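Local coordinates for protein probable acetyltransferase (Thermus thermophilus, PDB 3EXN) that binds acetyl coenzyme A and, as a GCN5-related N-acetyltransferase family member, probably transfers its acetyl group to an acceptor, at residues G104-R112 and A136-R144. Numbering follows the deposited sequence. Where two conformers were deposited one is given.
Sequences GLGRQALER and AFFQAQGFR. With ACO (acetyl coenzyme *a), chain C.
Phe137 reaches across from helix 132-140 and brings CZ of its ring to 3.8 Å from Gly106 C in the first turn of helix 105-115, with Arg107 N in plane at the ring edge. With CG anti to the backbone N (chi1 170°), the ring stands between two layers: the cofactor's CCP covers one face, 3.6 Å from CD1, and Gln141 CG lies over the opposite one. The axes of helix segments 105-112 and 136-140 approach to 11.4 Å, inclined at 52°, and are bridged by side chains. A single methyl, Leu110 CD2, serves as the hub, touching Phe143 CE2 at 3.8 Å and lying near Gln141 CG and the rings of Phe137 and Phe138; Leu110 also touches Leu91 of strand 89-96. Phe137 CD2 in turn sits over the centre of the Phe138 ring, whose CZ meets the acetyl methyl CH3 of the cofactor at 3.6 Å. Toward the surface, the extended chain of Arg107 runs past the bent Gln141, and NH1 donates to OE1 at an unusually short 2.5 Å, in the guanidinium plane and almost in line with the amide C=O, although the two planes are turned 47° apart. Glu111 lays CG over the guanidinium face; its carboxylate has its main partner in Arg158, a salt bridge, and adds only charge attraction to Arg107. An alanine in place of Phe137 would probably open a gap between the two helices and leave CCP without its aromatic support. At the polar end, in the pyrophosphate-binding turn familiar from GNAT proteins, Gly104 N, Gly106 N and Arg107 N each hydrogen-bond a different phosphate oxygen. Backbone N-H groups at a helix start, probably aided by its dipole, thus hold the diphosphate, while Phe137 and Phe138 pack against the pantetheine and acetyl parts.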
ATOM      1  N   GLY A 104       1.705  -3.397 -14.575  1.00  9.19           N
ATOM      2  CA  GLY A 104       1.862  -4.572 -13.736  1.00  8.50           C
ATOM      3  C   GLY A 104       2.629  -4.413 -12.444  1.00  8.26           C
ATOM      4  O   GLY A 104       2.845  -5.420 -11.740  1.00  8.68           O
ATOM      5  N   LEU A 105       3.025  -3.194 -12.089  1.00  6.46           N
ATOM      6  CA  LEU A 105       3.821  -3.003 -10.873  1.00  6.92           C
ATOM      7  C   LEU A 105       3.034  -3.247  -9.560  1.00  7.57           C
ATOM      8  O   LEU A 105       3.612  -3.751  -8.575  1.00  7.89           O
ATOM      9  CB  LEU A 105       4.456  -1.637 -10.864  1.00  6.14           C
ATOM     10  CG  LEU A 105       5.417  -1.321 -11.997  1.00  3.96           C
ATOM     11  CD1 LEU A 105       5.795   0.115 -11.935  1.00  3.25           C
ATOM     12  CD2 LEU A 105       6.713  -2.188 -11.988  1.00  4.98           C
ATOM     13  N   GLY A 106       1.728  -2.966  -9.576  1.00  7.72           N
ATOM     14  CA  GLY A 106       0.855  -3.197  -8.408  1.00  7.25           C
ATOM     15  C   GLY A 106       0.817  -4.683  -8.122  1.00  7.08           C
ATOM     16  O   GLY A 106       1.023  -5.114  -6.964  1.00  7.44           O
ATOM     17  N   ARG A 107       0.614  -5.479  -9.176  1.00  5.51           N
ATOM     18  CA  ARG A 107       0.581  -6.931  -8.996  1.00  5.73           C
ATOM     19  C   ARG A 107       1.943  -7.482  -8.514  1.00  4.71           C
ATOM     20  O   ARG A 107       2.012  -8.317  -7.623  1.00  5.23           O
ATOM     21  CB  ARG A 107       0.166  -7.664 -10.302  1.00  6.24           C
ATOM     22  CG  ARG A 107       0.266  -9.177 -10.116  1.00  8.49           C
ATOM     23  CD  ARG A 107      -0.272 -10.004 -11.304  1.00 12.77           C
ATOM     24  NE  ARG A 107       0.063 -11.422 -11.135  1.00 16.71           N
ATOM     25  CZ  ARG A 107      -0.551 -12.287 -10.308  1.00 21.00           C
ATOM     26  NH1 ARG A 107      -1.577 -11.920  -9.532  1.00 22.47           N
ATOM     27  NH2 ARG A 107      -0.140 -13.556 -10.253  1.00 22.14           N
ATOM     28  N   GLN A 108       3.018  -6.975  -9.075  1.00  6.02           N
ATOM     29  CA  GLN A 108       4.354  -7.450  -8.712  1.00  6.64           C
ATOM     30  C   GLN A 108       4.629  -7.150  -7.222  1.00  5.62           C
ATOM     31  O   GLN A 108       5.186  -8.015  -6.515  1.00  4.31           O
ATOM     32  CB  GLN A 108       5.437  -6.808  -9.584  1.00  5.58           C
ATOM     33  CG  GLN A 108       6.813  -7.496  -9.387  1.00  7.13           C
ATOM     34  CD  GLN A 108       7.953  -6.850 -10.143  1.00  7.78           C
ATOM     35  OE1 GLN A 108       7.772  -6.178 -11.186  1.00  7.48           O
ATOM     36  NE2 GLN A 108       9.128  -7.031  -9.615  1.00  3.81           N
ATOM     37  N   ALA A 109       4.233  -5.945  -6.774  1.00  4.70           N
ATOM     38  CA  ALA A 109       4.506  -5.490  -5.386  1.00  5.38           C
ATOM     39  C   ALA A 109       3.737  -6.394  -4.406  1.00  6.01           C
ATOM     40  O   ALA A 109       4.258  -6.829  -3.368  1.00  6.26           O
ATOM     41  CB  ALA A 109       4.115  -4.021  -5.188  1.00  5.71           C
ATOM     42  N   LEU A 110       2.501  -6.699  -4.773  1.00  7.39           N
ATOM     43  CA  LEU A 110       1.651  -7.533  -3.940  1.00  8.91           C
ATOM     44  C   LEU A 110       2.189  -8.963  -3.836  1.00  9.73           C
ATOM     45  O   LEU A 110       2.208  -9.573  -2.721  1.00 11.02           O
ATOM     46  CB  LEU A 110       0.246  -7.558  -4.526  1.00 10.04           C
ATOM     47  CG  LEU A 110      -0.904  -7.996  -3.670  1.00 12.16           C
ATOM     48  CD1 LEU A 110      -0.909  -7.222  -2.337  1.00 12.90           C
ATOM     49  CD2 LEU A 110      -2.184  -7.745  -4.500  1.00 13.74           C
ATOM     50  N   GLU A 111       2.658  -9.495  -4.962  1.00  8.09           N
ATOM     51  CA  GLU A 111       3.133 -10.879  -4.974  1.00 10.05           C
ATOM     52  C   GLU A 111       4.483 -10.957  -4.240  1.00  8.49           C
ATOM     53  O   GLU A 111       4.726 -11.919  -3.507  1.00  7.31           O
ATOM     54  CB  GLU A 111       3.154 -11.474  -6.405  1.00 10.38           C
ATOM     55  CG  GLU A 111       1.714 -11.610  -7.094  1.00 14.68           C
ATOM     56  CD  GLU A 111       0.540 -12.044  -6.121  1.00 19.62           C
ATOM     57  OE1 GLU A 111       0.760 -12.858  -5.200  1.00 25.59           O
ATOM     58  OE2 GLU A 111      -0.624 -11.575  -6.282  1.00 25.50           O
ATOM     59  N   ARG A 112       5.336  -9.949  -4.411  1.00  7.97           N
ATOM     60  CA  ARG A 112       6.618  -9.954  -3.691  0.60  8.48           C
ATOM     61  C   ARG A 112       6.393  -9.834  -2.177  1.00  8.56           C
ATOM     62  O   ARG A 112       7.125 -10.485  -1.376  1.00  8.12           O
ATOM     63  CB  ARG A 112       7.563  -8.871  -4.176  0.60  8.70           C
ATOM     64  CG  ARG A 112       8.135  -9.191  -5.542  0.60  8.81           C
ATOM     65  CD  ARG A 112       9.337  -8.388  -5.891  0.60  8.51           C
ATOM     66  NE  ARG A 112       9.622  -8.560  -7.305  0.60  9.99           N
ATOM     67  CZ  ARG A 112      10.232  -9.622  -7.833  0.60  9.63           C
ATOM     68  NH1 ARG A 112      10.674 -10.619  -7.056  0.60 10.55           N
ATOM     69  NH2 ARG A 112      10.422  -9.687  -9.145  0.60  9.05           N
ATOM     70  N   ALA A 136     -11.869  -3.422  -8.198  1.00  7.85           N
ATOM     71  CA  ALA A 136     -11.683  -4.319  -9.366  1.00  8.55           C
ATOM     72  C   ALA A 136     -10.254  -4.944  -9.382  1.00  8.50           C
ATOM     73  O   ALA A 136     -10.089  -6.151  -9.654  1.00  7.53           O
ATOM     74  CB  ALA A 136     -11.978  -3.554 -10.677  1.00  8.09           C
ATOM     75  N   PHE A 137      -9.232  -4.134  -9.061  1.00  8.46           N
ATOM     76  CA  PHE A 137      -7.856  -4.640  -8.996  1.00  8.27           C
ATOM     77  C   PHE A 137      -7.694  -5.770  -7.989  1.00  8.25           C
ATOM     78  O   PHE A 137      -7.132  -6.836  -8.313  1.00  7.35           O
ATOM     79  CB  PHE A 137      -6.880  -3.514  -8.647  1.00  9.17           C
ATOM     80  CG  PHE A 137      -5.487  -3.997  -8.333  1.00  8.69           C
ATOM     81  CD1 PHE A 137      -4.590  -4.313  -9.343  1.00  8.35           C
ATOM     82  CD2 PHE A 137      -5.077  -4.136  -7.019  1.00  8.09           C
ATOM     83  CE1 PHE A 137      -3.298  -4.756  -9.038  1.00  8.66           C
ATOM     84  CE2 PHE A 137      -3.803  -4.581  -6.708  1.00  8.61           C
ATOM     85  CZ  PHE A 137      -2.910  -4.893  -7.736  1.00  6.85           C
ATOM     86  N   PHE A 138      -8.128  -5.526  -6.755  1.00  7.45           N
ATOM     87  CA  PHE A 138      -7.994  -6.533  -5.698  1.00  7.03           C
ATOM     88  C   PHE A 138      -8.754  -7.805  -5.999  1.00  7.54           C
ATOM     89  O   PHE A 138      -8.244  -8.894  -5.726  1.00  9.07           O
ATOM     90  CB  PHE A 138      -8.311  -5.956  -4.286  1.00  7.16           C
ATOM     91  CG  PHE A 138      -7.197  -5.060  -3.743  1.00  6.76           C
ATOM     92  CD1 PHE A 138      -5.993  -5.602  -3.280  1.00  6.79           C
ATOM     93  CD2 PHE A 138      -7.350  -3.673  -3.729  1.00  7.52           C
ATOM     94  CE1 PHE A 138      -4.955  -4.756  -2.834  1.00  9.70           C
ATOM     95  CE2 PHE A 138      -6.320  -2.841  -3.289  1.00  7.41           C
ATOM     96  CZ  PHE A 138      -5.129  -3.379  -2.854  1.00  5.75           C
ATOM     97  N   GLN A 139      -9.963  -7.684  -6.559  1.00  8.10           N
ATOM     98  CA  GLN A 139     -10.733  -8.897  -6.927  1.00  9.55           C
ATOM     99  C   GLN A 139      -9.978  -9.734  -7.982  1.00  8.11           C
ATOM    100  O   GLN A 139      -9.922 -10.993  -7.904  1.00  8.38           O
ATOM    101  CB  GLN A 139     -12.139  -8.533  -7.405  1.00 10.12           C
ATOM    102  CG  GLN A 139     -13.071  -7.900  -6.330  1.00 12.84           C
ATOM    103  CD  GLN A 139     -14.088  -8.913  -5.806  1.00 16.77           C
ATOM    104  OE1 GLN A 139     -13.789 -10.127  -5.689  1.00 18.68           O
ATOM    105  NE2 GLN A 139     -15.289  -8.447  -5.508  1.00 14.95           N
ATOM    106  N   ALA A 140      -9.383  -9.046  -8.948  1.00  8.38           N
ATOM    107  CA  ALA A 140      -8.631  -9.697 -10.027  1.00  8.62           C
ATOM    108  C   ALA A 140      -7.457 -10.466  -9.487  1.00  8.34           C
ATOM    109  O   ALA A 140      -7.093 -11.497 -10.043  1.00  8.94           O
ATOM    110  CB  ALA A 140      -8.159  -8.667 -11.089  1.00  8.39           C
ATOM    111  N   GLN A 141      -6.902 -10.010  -8.360  1.00  7.83           N
ATOM    112  CA  GLN A 141      -5.749 -10.690  -7.735  1.00  8.13           C
ATOM    113  C   GLN A 141      -6.172 -11.763  -6.742  1.00  9.02           C
ATOM    114  O   GLN A 141      -5.329 -12.340  -6.059  1.00  9.89           O
ATOM    115  CB  GLN A 141      -4.873  -9.689  -7.004  1.00  8.86           C
ATOM    116  CG  GLN A 141      -4.460  -8.542  -7.845  1.00  9.23           C
ATOM    117  CD  GLN A 141      -3.835  -8.984  -9.160  1.00 12.64           C
ATOM    118  OE1 GLN A 141      -2.945  -9.820  -9.168  1.00 10.92           O
ATOM    119  NE2 GLN A 141      -4.286  -8.397 -10.277  1.00 10.11           N
ATOM    120  N   GLY A 142      -7.477 -12.006  -6.637  1.00  8.14           N
ATOM    121  CA  GLY A 142      -7.960 -13.110  -5.826  1.00  7.86           C
ATOM    122  C   GLY A 142      -8.503 -12.731  -4.452  1.00  7.62           C
ATOM    123  O   GLY A 142      -8.790 -13.633  -3.648  1.00  8.34           O
ATOM    124  N   PHE A 143      -8.637 -11.432  -4.181  1.00  7.74           N
ATOM    125  CA  PHE A 143      -9.255 -10.916  -2.921  1.00  8.11           C
ATOM    126  C   PHE A 143     -10.785 -10.896  -3.059  1.00  8.78           C
ATOM    127  O   PHE A 143     -11.324 -10.198  -3.892  1.00  9.96           O
ATOM    128  CB  PHE A 143      -8.765  -9.520  -2.567  1.00  7.41           C
ATOM    129  CG  PHE A 143      -7.325  -9.472  -2.131  1.00  7.36           C
ATOM    130  CD1 PHE A 143      -7.004  -9.269  -0.805  1.00  7.23           C
ATOM    131  CD2 PHE A 143      -6.293  -9.649  -3.056  1.00  9.77           C
ATOM    132  CE1 PHE A 143      -5.701  -9.225  -0.391  1.00  8.42           C
ATOM    133  CE2 PHE A 143      -4.954  -9.609  -2.652  1.00  9.35           C
ATOM    134  CZ  PHE A 143      -4.658  -9.395  -1.320  1.00 11.32           C
ATOM    135  N   ARG A 144     -11.488 -11.662  -2.246  1.00  8.76           N
ATOM    136  CA  ARG A 144     -12.964 -11.596  -2.253  1.00  9.14           C
ATOM    137  C   ARG A 144     -13.555 -10.626  -1.216  1.00  8.15           C
ATOM    138  O   ARG A 144     -12.918 -10.350  -0.161  1.00  8.58           O
ATOM    139  CB  ARG A 144     -13.576 -12.984  -2.038  1.00 10.66           C
ATOM    140  CG  ARG A 144     -13.330 -13.487  -0.668  1.00 13.97           C
ATOM    141  CD  ARG A 144     -14.238 -14.573  -0.274  1.00 16.18           C
ATOM    142  NE  ARG A 144     -14.235 -14.699   1.188  1.00 18.89           N
ATOM    143  CZ  ARG A 144     -15.185 -14.251   2.026  1.00 20.47           C
ATOM    144  NH1 ARG A 144     -16.293 -13.645   1.589  1.00 20.08           N
ATOM    145  NH2 ARG A 144     -15.038 -14.454   3.333  1.00 19.30           N
TER
HETATM  146  O5B ACO C1001      -2.800  -4.419 -12.780  1.00 40.16           O
HETATM  147  P1A ACO C1001      -1.410  -3.561 -12.533  1.00 39.72           P
HETATM  148  O1A ACO C1001      -1.003  -2.938 -13.868  1.00 36.96           O
HETATM  149  O2A ACO C1001      -0.508  -4.389 -11.632  1.00 31.26           O
HETATM  150  O3A ACO C1001      -2.025  -2.375 -11.599  1.00 34.08           O
HETATM  151  P2A ACO C1001      -1.199  -1.100 -11.115  1.00 31.76           P
HETATM  152  O4A ACO C1001      -1.848   0.090 -11.830  1.00 31.40           O
HETATM  153  O5A ACO C1001       0.285  -1.263 -11.332  1.00 28.43           O
HETATM  154  O6A ACO C1001      -1.619  -1.150  -9.523  1.00 31.78           O
HETATM  155  CBP ACO C1001      -3.190   0.091  -8.072  1.00 27.77           C
HETATM  156  CCP ACO C1001      -2.975  -1.084  -9.043  1.00 29.91           C
HETATM  157  CDP ACO C1001      -2.318  -0.209  -6.867  1.00 24.05           C
HETATM  158  CEP ACO C1001      -4.641   0.182  -7.608  1.00 27.70           C
HETATM  159  CAP ACO C1001      -2.758   1.422  -8.745  1.00 28.96           C
HETATM  160  OAP ACO C1001      -3.585   1.707  -9.903  1.00 31.25           O
HETATM  161  C9P ACO C1001      -2.876   2.630  -7.836  1.00 28.38           C
HETATM  162  O9P ACO C1001      -1.938   3.013  -7.150  1.00 24.16           O
HETATM  163  N8P ACO C1001      -4.043   3.269  -7.844  1.00 30.05           N
HETATM  164  C7P ACO C1001      -4.287   4.511  -7.086  1.00 28.85           C
HETATM  165  C6P ACO C1001      -4.162   4.348  -5.572  1.00 27.91           C
HETATM  166  C5P ACO C1001      -5.118   3.283  -5.055  1.00 29.30           C
HETATM  167  O5P ACO C1001      -6.302   3.209  -5.448  1.00 29.15           O
HETATM  168  N4P ACO C1001      -4.588   2.435  -4.159  1.00 29.18           N
HETATM  169  C3P ACO C1001      -5.376   1.381  -3.560  1.00 27.42           C
HETATM  170  C2P ACO C1001      -6.026   1.836  -2.276  1.00 29.24           C
HETATM  171  S1P ACO C1001      -6.965   0.527  -1.476  1.00 34.54           S
HETATM  172  C   ACO C1001      -5.640  -0.261  -0.775  1.00 31.41           C
HETATM  173  O   ACO C1001      -4.535   0.173  -0.969  1.00 28.49           O
HETATM  174  CH3 ACO C1001      -5.844  -1.495   0.084  1.00 29.12           C